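Local coordinates for sugar-phosphate aldolase (Thermotoga maritima, PDB 1PVT), which is named as a sugar-phosphate aldolase and has the alpha/beta architecture of the class II aldolase and adducin N-terminal family, at residues E39-K44 / H89-H94; I62-S67 / K78-H83; Y49-D54 / T105-H110. All coordinates share one frame; numbering follows the deposited sequence.

Contact 1 of 3, residues E39-K44 / H89-H94; sequences EGYEVK and HYEILH
At the outer edge of the mixed beta-sheet, where a classic beta bulge at Leu93 and His94 faces Leu81, the loop 39-44 runs beside the end of strand 89-92 through Lys44, Val43 and Tyr41. One backbone bond pins it there: Lys44 N donates to Ile92 O at 2.9 Å, with an angle of 160° at the hydrogen. Two residues earlier, Glu42 O receives a CA-H...O contact from Leu93 CA at 3.4 Å. The side chains meet in two places. Val43 sets both methyls against the carboxylate of Glu91, CG2 at 3.8 Å and CG1 at 3.9 Å from OE2, the two side chains crossing at about a right angle. Glu91 CG stands between its own backbone N and carbonyl carbon (chi1 44°), with the chain extended beyond it. The second meeting is apolar. Leu93 CD2 sits over one face of the Tyr41 ring, displaced toward its rim and 4.2 Å from CE2, while Leu93 CD1 is the branch nearer Val43, 4.4 Å from CG2. Leu93 is buried, whereas Tyr41 and Val43 are exposed. The Tyr41 hydroxyl lies 4.1 Å from Glu91 OE1, too far to bond, and is instead hydrogen-bonded to Tyr59 OH. After Lys44 the chain enters strand 45-49, where Ser45 bonds to the backbone of Ile92; on its other flank strand 89-92 pairs with strand 79-84, whose Leu81 and His83 touch Leu93 and Glu91.

Contact 2 of 3, residues I62-S67 / K78-H83; sequences ITATGS and KICLLH
Cys80 O accepts the N-H of Ile62 at 2.8 Å, and Cys80 N returns a bond to Ile62 O of the same length, 2.8 Å. These residues form a hydrogen-bonded antiparallel pair; Thr63 and Ile79, next along, are the non-hydrogen-bonded one. A third bond, Ala64 N to Lys78 O at 3.1 Å, follows where strand 58-63 ends. On the face carrying Ile62 and Cys80, Ile62 CG2 touches Leu82 CD1 at 3.9 Å, and Cys80 SG, swung beside its own backbone N (chi1 -68°), meets Ala64 CB at 3.7 Å. The two strands are neighbours within the mixed sheet of this aldolase-family domain, and the chain leaves the first through a type II beta turn from Ala64 to Ser67, with Gly66 taking the positive phi of its third position. Within the turn Ala64 O takes Ser67 OG at 2.9 Å and, weakly, Ser67 N. On the other face Ile79 packs on Ile7 and Ile10 of helix 2-19, while Thr63 OG1 is hydrogen-bonded to Asn29 OD1 and Ile30 N. A water bridges Gly66 O and Lys78 NZ by two weak bonds.

Contact 3 of 3, residues Y49-D54 / T105-H110; sequences YGFDYD and THLMIH
Leu107 and Met108 of helix 103-115 press into a cluster of three aromatic rings, Tyr49, Phe51 and Tyr53. The helix packs beside the sheet of the alpha/beta domain, and here meets the corner that the chain turns at 50-51, between strands 45-49 and 52-53; the contact is apolar throughout. Just ahead of it, His106 is hydrogen-bonded through ND1 to Ser31 OG and through NE2 to Glu102 OE2. Leu107 CB points toward the rings, and the residue supplies most of the contact. Its CD1 methyl approaches Phe51 at the ring edge, near the ring plane, 3.4 Å from CZ; the same methyl is 4.0 Å from Tyr49 CE2 and 3.9 Å from Tyr53 CD1, and thus touches all three aromatics. The second branch, CD2, is 3.9 Å from Tyr53 CE1. The leucine crosses Tyr49 at about a right angle and the other two rings at a slant. Met108, present as selenomethionine, starts out less directed at the rings, but its chain bends at chi2 and chi3 and delivers CE to Phe51 CE1 at 3.6 Å, the two side chains meeting tip to tip; Val173 of helix 173-182 touches both. Phe51 is also backed from its own segment, with Tyr49 CB 3.9 Å above the centre of one face. One turn after His106, His110 leads its ring away from the aromatic cluster, and its NE2 is hydrogen-bonded to Ser31 OG, the same hydroxyl that bonds His106 ND1.

Contacts 1 and 2 belong to one sheet and share an interface: their centres are 12 Å apart, Leu93 N probably bonds to Leu81 O at 3.0 Å, and Ile92 CG1 packs on Leu82 CD2 at 3.5 Å. Contact 3 adds the helix 103-115 beside that sheet. It touches contact 1 through Tyr49 CE2, 3.4 Å from Tyr90 CB, and contact 2 through His106 CG, 3.8 Å from Ile62 CD1; the centres lie about 17 and 15 Å away respectively. Along the chain, contact 2 is nested inside the loops closed by both others, whereas the segments of contacts 1 and 3 alternate.

Contact 1 of 3, residues E39-K44 / H89-H94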
loop_
_atom_site.group_PDB
_atom_site.type_symbol
_atom_site.label_atom_id
_atom_site.label_comp_id
_atom_site.label_asym_id
_atom_site.label_seq_id
_atom_site.Cartn_x
_atom_site.Cartn_y
_atom_site.Cartn_z
ATOM N N GLU A 39 -21.860 5.507 -8.353
ATOM C CA GLU A 39 -23.168 6.096 -8.663
ATOM C C GLU A 39 -22.989 7.314 -9.571
ATOM O O GLU A 39 -23.608 7.404 -10.634
ATOM C CB GLU A 39 -23.915 6.512 -7.378
ATOM C CG GLU A 39 -25.152 7.409 -7.632
ATOM C CD GLU A 39 -26.015 7.649 -6.390
ATOM O OE1 GLU A 39 -25.463 8.027 -5.327
ATOM O OE2 GLU A 39 -27.252 7.468 -6.486
ATOM N N GLY A 40 -22.151 8.254 -9.146
ATOM C CA GLY A 40 -21.905 9.428 -9.960
ATOM C C GLY A 40 -21.054 9.013 -11.144
ATOM O O GLY A 40 -19.902 9.439 -11.285
ATOM N N TYR A 41 -21.617 8.161 -11.997
ATOM C CA TYR A 41 -20.882 7.689 -13.159
ATOM C C TYR A 41 -20.549 8.867 -14.056
ATOM O O TYR A 41 -21.444 9.567 -14.535
ATOM C CB TYR A 41 -21.681 6.636 -13.936
ATOM C CG TYR A 41 -20.815 5.446 -14.260
ATOM C CD1 TYR A 41 -20.923 4.255 -13.531
ATOM C CD2 TYR A 41 -19.805 5.544 -15.223
ATOM C CE1 TYR A 41 -20.042 3.194 -13.749
ATOM C CE2 TYR A 41 -18.917 4.496 -15.448
ATOM C CZ TYR A 41 -19.039 3.325 -14.709
ATOM O OH TYR A 41 -18.152 2.295 -14.935
ATOM N N GLU A 42 -19.257 9.083 -14.279
ATOM C CA GLU A 42 -18.818 10.202 -15.092
ATOM C C GLU A 42 -17.459 9.976 -15.752
ATOM O O GLU A 42 -16.436 10.414 -15.226
ATOM C CB GLU A 42 -18.771 11.449 -14.206
ATOM C CG GLU A 42 -20.143 11.868 -13.675
ATOM C CD GLU A 42 -20.082 12.677 -12.383
ATOM O OE1 GLU A 42 -19.306 13.659 -12.318
ATOM O OE2 GLU A 42 -20.827 12.331 -11.435
ATOM N N VAL A 43 -17.440 9.308 -16.903
ATOM C CA VAL A 43 -16.181 9.060 -17.595
ATOM C C VAL A 43 -15.616 10.359 -18.144
ATOM O O VAL A 43 -16.201 10.980 -19.028
ATOM C CB VAL A 43 -16.359 8.069 -18.742
ATOM C CG1 VAL A 43 -15.038 7.855 -19.452
ATOM C CG2 VAL A 43 -16.877 6.760 -18.197
ATOM N N LYS A 44 -14.470 10.762 -17.610
ATOM C CA LYS A 44 -13.825 12.000 -18.019
ATOM C C LYS A 44 -12.679 11.682 -18.961
ATOM O O LYS A 44 -12.354 12.468 -19.845
ATOM C CB LYS A 44 -13.292 12.736 -16.782
ATOM C CG LYS A 44 -13.209 14.276 -16.880
ATOM C CD LYS A 44 -12.219 14.786 -17.938
ATOM C CE LYS A 44 -12.927 15.173 -19.238
ATOM N NZ LYS A 44 -13.928 16.265 -19.050
ATOM N N HIS A 89 -7.134 -0.795 -22.074
ATOM C CA HIS A 89 -7.716 0.458 -21.645
ATOM C C HIS A 89 -8.456 0.448 -20.331
ATOM O O HIS A 89 -9.120 -0.526 -19.950
ATOM C CB HIS A 89 -8.613 1.010 -22.749
ATOM C CG HIS A 89 -7.856 1.422 -23.972
ATOM N ND1 HIS A 89 -6.902 2.418 -23.953
ATOM C CD2 HIS A 89 -7.879 0.947 -25.240
ATOM C CE1 HIS A 89 -6.370 2.540 -25.156
ATOM N NE2 HIS A 89 -6.944 1.658 -25.956
ATOM N N TYR A 90 -8.293 1.567 -19.638
ATOM C CA TYR A 90 -8.930 1.809 -18.359
ATOM C C TYR A 90 -9.426 3.236 -18.489
ATOM O O TYR A 90 -8.829 4.040 -19.220
ATOM C CB TYR A 90 -7.920 1.696 -17.217
ATOM C CG TYR A 90 -6.959 2.865 -17.091
ATOM C CD1 TYR A 90 -7.323 4.025 -16.397
ATOM C CD2 TYR A 90 -5.669 2.789 -17.614
ATOM C CE1 TYR A 90 -6.423 5.078 -16.218
ATOM C CE2 TYR A 90 -4.758 3.837 -17.440
ATOM C CZ TYR A 90 -5.140 4.976 -16.739
ATOM O OH TYR A 90 -4.226 5.993 -16.541
ATOM N N GLU A 91 -10.508 3.553 -17.790
ATOM C CA GLU A 91 -11.073 4.894 -17.865
ATOM C C GLU A 91 -11.073 5.644 -16.530
ATOM O O GLU A 91 -11.236 5.046 -15.465
ATOM C CB GLU A 91 -12.487 4.803 -18.446
ATOM C CG GLU A 91 -13.327 3.663 -17.863
ATOM C CD GLU A 91 -14.637 3.432 -18.621
ATOM O OE1 GLU A 91 -15.516 2.704 -18.093
ATOM O OE2 GLU A 91 -14.781 3.972 -19.746
ATOM N N ILE A 92 -10.872 6.955 -16.601
ATOM C CA ILE A 92 -10.846 7.788 -15.415
ATOM C C ILE A 92 -12.194 8.445 -15.155
ATOM O O ILE A 92 -12.696 9.200 -15.987
ATOM C CB ILE A 92 -9.802 8.882 -15.548
ATOM C CG1 ILE A 92 -8.420 8.245 -15.681
ATOM C CG2 ILE A 92 -9.880 9.817 -14.353
ATOM C CD1 ILE A 92 -7.292 9.252 -15.887
ATOM N N LEU A 93 -12.773 8.146 -13.994
ATOM C CA LEU A 93 -14.062 8.705 -13.571
ATOM C C LEU A 93 -13.824 9.976 -12.753
ATOM O O LEU A 93 -14.475 11.000 -12.980
ATOM C CB LEU A 93 -14.840 7.688 -12.723
ATOM C CG LEU A 93 -15.661 6.592 -13.420
ATOM C CD1 LEU A 93 -14.790 5.809 -14.390
ATOM C CD2 LEU A 93 -16.270 5.663 -12.368
ATOM N N HIS A 94 -12.904 9.897 -11.790
ATOM C CA HIS A 94 -12.543 11.047 -10.964
ATOM C C HIS A 94 -11.017 11.203 -10.959
ATOM O O HIS A 94 -10.279 10.222 -11.132
ATOM C CB HIS A 94 -13.082 10.894 -9.527
ATOM C CG HIS A 94 -12.775 12.067 -8.632
ATOM N ND1 HIS A 94 -12.701 13.367 -9.097
ATOM C CD2 HIS A 94 -12.533 12.135 -7.299
ATOM C CE1 HIS A 94 -12.424 14.181 -8.092
ATOM N NE2 HIS A 94 -12.317 13.459 -6.990
#

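Contact 2 of 3, residues I62-S67 / K78-H83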
loop_
_atom_site.group_PDB
_atom_site.type_symbol
_atom_site.label_atom_id
_atom_site.label_comp_id
_atom_site.label_asym_id
_atom_site.label_seq_id
_atom_site.Cartn_x
_atom_site.Cartn_y
_atom_site.Cartn_z
ATOM N N ILE A 62 -7.219 5.226 -6.438
ATOM C CA ILE A 62 -5.792 5.213 -6.194
ATOM C C ILE A 62 -5.263 6.628 -6.304
ATOM O O ILE A 62 -5.750 7.430 -7.093
ATOM C CB ILE A 62 -5.059 4.304 -7.202
ATOM C CG1 ILE A 62 -3.582 4.174 -6.821
ATOM C CG2 ILE A 62 -5.165 4.891 -8.594
ATOM C CD1 ILE A 62 -2.813 3.186 -7.674
ATOM N N THR A 63 -4.271 6.938 -5.485
ATOM C CA THR A 63 -3.681 8.260 -5.503
ATOM C C THR A 63 -3.144 8.487 -6.908
ATOM O O THR A 63 -2.731 7.545 -7.581
ATOM C CB THR A 63 -2.548 8.384 -4.440
ATOM O OG1 THR A 63 -1.737 7.203 -4.442
ATOM C CG2 THR A 63 -3.136 8.553 -3.061
ATOM N N ALA A 64 -3.185 9.738 -7.352
ATOM C CA ALA A 64 -2.704 10.119 -8.676
ATOM C C ALA A 64 -1.197 10.272 -8.673
ATOM O O ALA A 64 -0.550 10.147 -7.643
ATOM C CB ALA A 64 -3.346 11.423 -9.119
ATOM N N THR A 65 -0.641 10.566 -9.835
ATOM C CA THR A 65 0.796 10.709 -9.960
ATOM C C THR A 65 1.263 12.057 -9.428
ATOM O O THR A 65 0.629 13.083 -9.668
ATOM C CB THR A 65 1.222 10.514 -11.436
ATOM O OG1 THR A 65 2.627 10.758 -11.575
ATOM C CG2 THR A 65 0.421 11.443 -12.342
ATOM N N GLY A 66 2.367 12.025 -8.682
ATOM C CA GLY A 66 2.940 13.227 -8.092
ATOM C C GLY A 66 2.237 13.637 -6.810
ATOM O O GLY A 66 2.577 14.657 -6.190
ATOM N N SER A 67 1.255 12.828 -6.419
ATOM C CA SER A 67 0.466 13.085 -5.226
ATOM C C SER A 67 1.270 12.914 -3.942
ATOM O O SER A 67 2.048 11.961 -3.782
ATOM C CB SER A 67 -0.779 12.184 -5.183
ATOM O OG SER A 67 -0.453 10.861 -4.802
ATOM N N LYS A 78 -6.767 14.839 -5.986
ATOM C CA LYS A 78 -5.515 14.088 -6.043
ATOM C C LYS A 78 -5.787 12.591 -5.905
ATOM O O LYS A 78 -4.857 11.805 -5.756
ATOM C CB LYS A 78 -4.572 14.512 -4.918
ATOM C CG LYS A 78 -4.271 15.997 -4.846
ATOM C CD LYS A 78 -3.225 16.439 -5.861
ATOM C CE LYS A 78 -2.804 17.899 -5.635
ATOM N NZ LYS A 78 -1.623 18.302 -6.462
ATOM N N ILE A 79 -7.057 12.198 -5.928
ATOM C CA ILE A 79 -7.417 10.784 -5.818
ATOM C C ILE A 79 -8.159 10.356 -7.075
ATOM O O ILE A 79 -9.103 11.021 -7.490
ATOM C CB ILE A 79 -8.323 10.518 -4.595
ATOM C CG1 ILE A 79 -7.552 10.818 -3.301
ATOM C CG2 ILE A 79 -8.834 9.070 -4.628
ATOM C CD1 ILE A 79 -8.345 10.587 -2.030
ATOM N N CYS A 80 -7.733 9.247 -7.676
ATOM C CA CYS A 80 -8.360 8.757 -8.902
ATOM C C CYS A 80 -9.319 7.592 -8.713
ATOM O O CYS A 80 -9.024 6.623 -8.010
ATOM C CB CYS A 80 -7.292 8.350 -9.930
ATOM S SG CYS A 80 -6.312 9.703 -10.630
ATOM N N LEU A 81 -10.486 7.721 -9.333
ATOM C CA LEU A 81 -11.485 6.665 -9.318
ATOM C C LEU A 81 -11.329 6.083 -10.704
ATOM O O LEU A 81 -11.399 6.801 -11.698
ATOM C CB LEU A 81 -12.900 7.205 -9.170
ATOM C CG LEU A 81 -13.916 6.112 -9.521
ATOM C CD1 LEU A 81 -13.766 4.924 -8.585
ATOM C CD2 LEU A 81 -15.309 6.675 -9.427
ATOM N N LEU A 82 -11.112 4.784 -10.778
ATOM C CA LEU A 82 -10.908 4.180 -12.073
ATOM C C LEU A 82 -11.732 2.942 -12.294
ATOM O O LEU A 82 -12.089 2.234 -11.351
ATOM C CB LEU A 82 -9.444 3.810 -12.229
ATOM C CG LEU A 82 -8.448 4.915 -11.917
ATOM C CD1 LEU A 82 -7.060 4.307 -11.923
ATOM C CD2 LEU A 82 -8.574 6.056 -12.933
ATOM N N HIS A 83 -12.035 2.686 -13.556
ATOM C CA HIS A 83 -12.764 1.490 -13.915
ATOM C C HIS A 83 -11.737 0.669 -14.688
ATOM O O HIS A 83 -11.229 1.100 -15.736
ATOM C CB HIS A 83 -13.981 1.818 -14.780
ATOM C CG HIS A 83 -14.851 0.632 -15.065
ATOM N ND1 HIS A 83 -15.219 -0.272 -14.090
ATOM C CD2 HIS A 83 -15.424 0.199 -16.213
ATOM C CE1 HIS A 83 -15.979 -1.210 -14.625
ATOM N NE2 HIS A 83 -16.118 -0.949 -15.912
HETATM O O HOH W 1 0.246 16.390 -4.595
#

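Contact 3 of 3, residues Y49-D54 / T105-H110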
loop_
_atom_site.group_PDB
_atom_site.type_symbol
_atom_site.label_atom_id
_atom_site.label_comp_id
_atom_site.label_asym_id
_atom_site.label_seq_id
_atom_site.Cartn_x
_atom_site.Cartn_y
_atom_site.Cartn_z
ATOM N N TYR A 49 -3.338 1.211 -20.385
ATOM C CA TYR A 49 -2.619 0.542 -19.314
ATOM C C TYR A 49 -1.117 0.606 -19.573
ATOM O O TYR A 49 -0.318 0.604 -18.638
ATOM C CB TYR A 49 -3.022 -0.925 -19.244
ATOM C CG TYR A 49 -4.356 -1.190 -18.605
ATOM C CD1 TYR A 49 -5.319 -1.958 -19.256
ATOM C CD2 TYR A 49 -4.642 -0.719 -17.330
ATOM C CE1 TYR A 49 -6.534 -2.252 -18.655
ATOM C CE2 TYR A 49 -5.854 -1.008 -16.717
ATOM C CZ TYR A 49 -6.794 -1.774 -17.386
ATOM O OH TYR A 49 -7.993 -2.051 -16.785
ATOM N N GLY A 50 -0.738 0.663 -20.847
ATOM C CA GLY A 50 0.670 0.690 -21.199
ATOM C C GLY A 50 1.129 -0.752 -21.303
ATOM O O GLY A 50 2.269 -1.048 -21.658
ATOM N N PHE A 51 0.203 -1.648 -20.978
ATOM C CA PHE A 51 0.426 -3.088 -21.014
ATOM C C PHE A 51 -0.933 -3.772 -21.158
ATOM O O PHE A 51 -1.970 -3.116 -21.032
ATOM C CB PHE A 51 1.121 -3.545 -19.726
ATOM C CG PHE A 51 0.340 -3.259 -18.460
ATOM C CD1 PHE A 51 -0.597 -4.175 -17.976
ATOM C CD2 PHE A 51 0.562 -2.085 -17.739
ATOM C CE1 PHE A 51 -1.296 -3.927 -16.791
ATOM C CE2 PHE A 51 -0.130 -1.828 -16.559
ATOM C CZ PHE A 51 -1.060 -2.750 -16.083
ATOM N N ASP A 52 -0.946 -5.077 -21.419
ATOM C CA ASP A 52 -2.226 -5.759 -21.582
ATOM C C ASP A 52 -2.809 -6.377 -20.325
ATOM O O ASP A 52 -2.343 -7.416 -19.841
ATOM C CB ASP A 52 -2.156 -6.844 -22.649
ATOM C CG ASP A 52 -3.511 -7.489 -22.889
ATOM O OD1 ASP A 52 -4.029 -8.175 -21.972
ATOM O OD2 ASP A 52 -4.063 -7.287 -23.991
ATOM N N TYR A 53 -3.861 -5.741 -19.823
ATOM C CA TYR A 53 -4.536 -6.209 -18.633
ATOM C C TYR A 53 -5.509 -7.325 -18.986
ATOM O O TYR A 53 -6.369 -7.163 -19.850
ATOM C CB TYR A 53 -5.284 -5.059 -17.975
ATOM C CG TYR A 53 -6.049 -5.496 -16.770
ATOM C CD1 TYR A 53 -5.387 -6.012 -15.661
ATOM C CD2 TYR A 53 -7.438 -5.429 -16.744
ATOM C CE1 TYR A 53 -6.089 -6.456 -14.548
ATOM C CE2 TYR A 53 -8.159 -5.871 -15.638
ATOM C CZ TYR A 53 -7.478 -6.383 -14.538
ATOM O OH TYR A 53 -8.179 -6.815 -13.423
ATOM N N ASP A 54 -5.362 -8.455 -18.303
ATOM C CA ASP A 54 -6.210 -9.615 -18.532
ATOM C C ASP A 54 -6.866 -10.112 -17.244
ATOM O O ASP A 54 -7.252 -11.276 -17.141
ATOM C CB ASP A 54 -5.383 -10.740 -19.167
ATOM C CG ASP A 54 -6.155 -12.052 -19.273
ATOM O OD1 ASP A 54 -7.259 -12.052 -19.865
ATOM O OD2 ASP A 54 -5.658 -13.084 -18.760
ATOM N N THR A 105 1.536 -1.960 -10.419
ATOM C CA THR A 105 1.834 -2.848 -9.308
ATOM C C THR A 105 0.575 -3.117 -8.497
ATOM O O THR A 105 0.199 -4.263 -8.288
ATOM C CB THR A 105 2.888 -2.244 -8.396
ATOM O OG1 THR A 105 4.053 -1.916 -9.162
ATOM C CG2 THR A 105 3.261 -3.232 -7.326
ATOM N N HIS A 106 -0.076 -2.047 -8.051
ATOM C CA HIS A 106 -1.314 -2.144 -7.277
ATOM C C HIS A 106 -2.310 -2.995 -8.036
ATOM O O HIS A 106 -3.034 -3.817 -7.461
ATOM C CB HIS A 106 -1.927 -0.753 -7.078
ATOM C CG HIS A 106 -1.208 0.088 -6.070
ATOM N ND1 HIS A 106 -1.750 0.401 -4.842
ATOM C CD2 HIS A 106 0.018 0.662 -6.097
ATOM C CE1 HIS A 106 -0.890 1.130 -4.156
ATOM N NE2 HIS A 106 0.192 1.303 -4.894
ATOM N N LEU A 107 -2.345 -2.768 -9.343
ATOM C CA LEU A 107 -3.246 -3.490 -10.209
ATOM C C LEU A 107 -3.142 -4.961 -9.922
ATOM O O LEU A 107 -4.132 -5.612 -9.586
ATOM C CB LEU A 107 -2.894 -3.248 -11.667
ATOM C CG LEU A 107 -4.063 -2.728 -12.494
ATOM C CD1 LEU A 107 -3.730 -2.890 -13.964
ATOM C CD2 LEU A 107 -5.338 -3.490 -12.137
HETATM N N MSE A 108 -1.925 -5.476 -10.035
HETATM C CA MSE A 108 -1.687 -6.888 -9.818
HETATM C C MSE A 108 -2.163 -7.439 -8.491
HETATM O O MSE A 108 -2.839 -8.469 -8.460
HETATM C CB MSE A 108 -0.210 -7.209 -10.018
HETATM C CG MSE A 108 0.238 -7.041 -11.468
HETATM SE SE MSE A 108 -1.100 -7.650 -12.785
HETATM C CE MSE A 108 -1.211 -6.014 -13.859
ATOM N N ILE A 109 -1.823 -6.767 -7.396
ATOM C CA ILE A 109 -2.252 -7.247 -6.085
ATOM C C ILE A 109 -3.767 -7.248 -6.019
ATOM O O ILE A 109 -4.383 -8.176 -5.479
ATOM C CB ILE A 109 -1.760 -6.359 -4.925
ATOM C CG1 ILE A 109 -0.241 -6.204 -4.965
ATOM C CG2 ILE A 109 -2.178 -6.980 -3.599
ATOM C CD1 ILE A 109 0.242 -5.102 -5.874
ATOM N N HIS A 110 -4.358 -6.189 -6.562
ATOM C CA HIS A 110 -5.801 -6.048 -6.555
ATOM C C HIS A 110 -6.479 -7.193 -7.289
ATOM O O HIS A 110 -7.361 -7.855 -6.736
ATOM C CB HIS A 110 -6.206 -4.703 -7.166
ATOM C CG HIS A 110 -6.219 -3.569 -6.181
ATOM N ND1 HIS A 110 -6.894 -3.634 -4.979
ATOM C CD2 HIS A 110 -5.673 -2.330 -6.238
ATOM C CE1 HIS A 110 -6.764 -2.485 -4.340
ATOM N NE2 HIS A 110 -6.029 -1.677 -5.083
#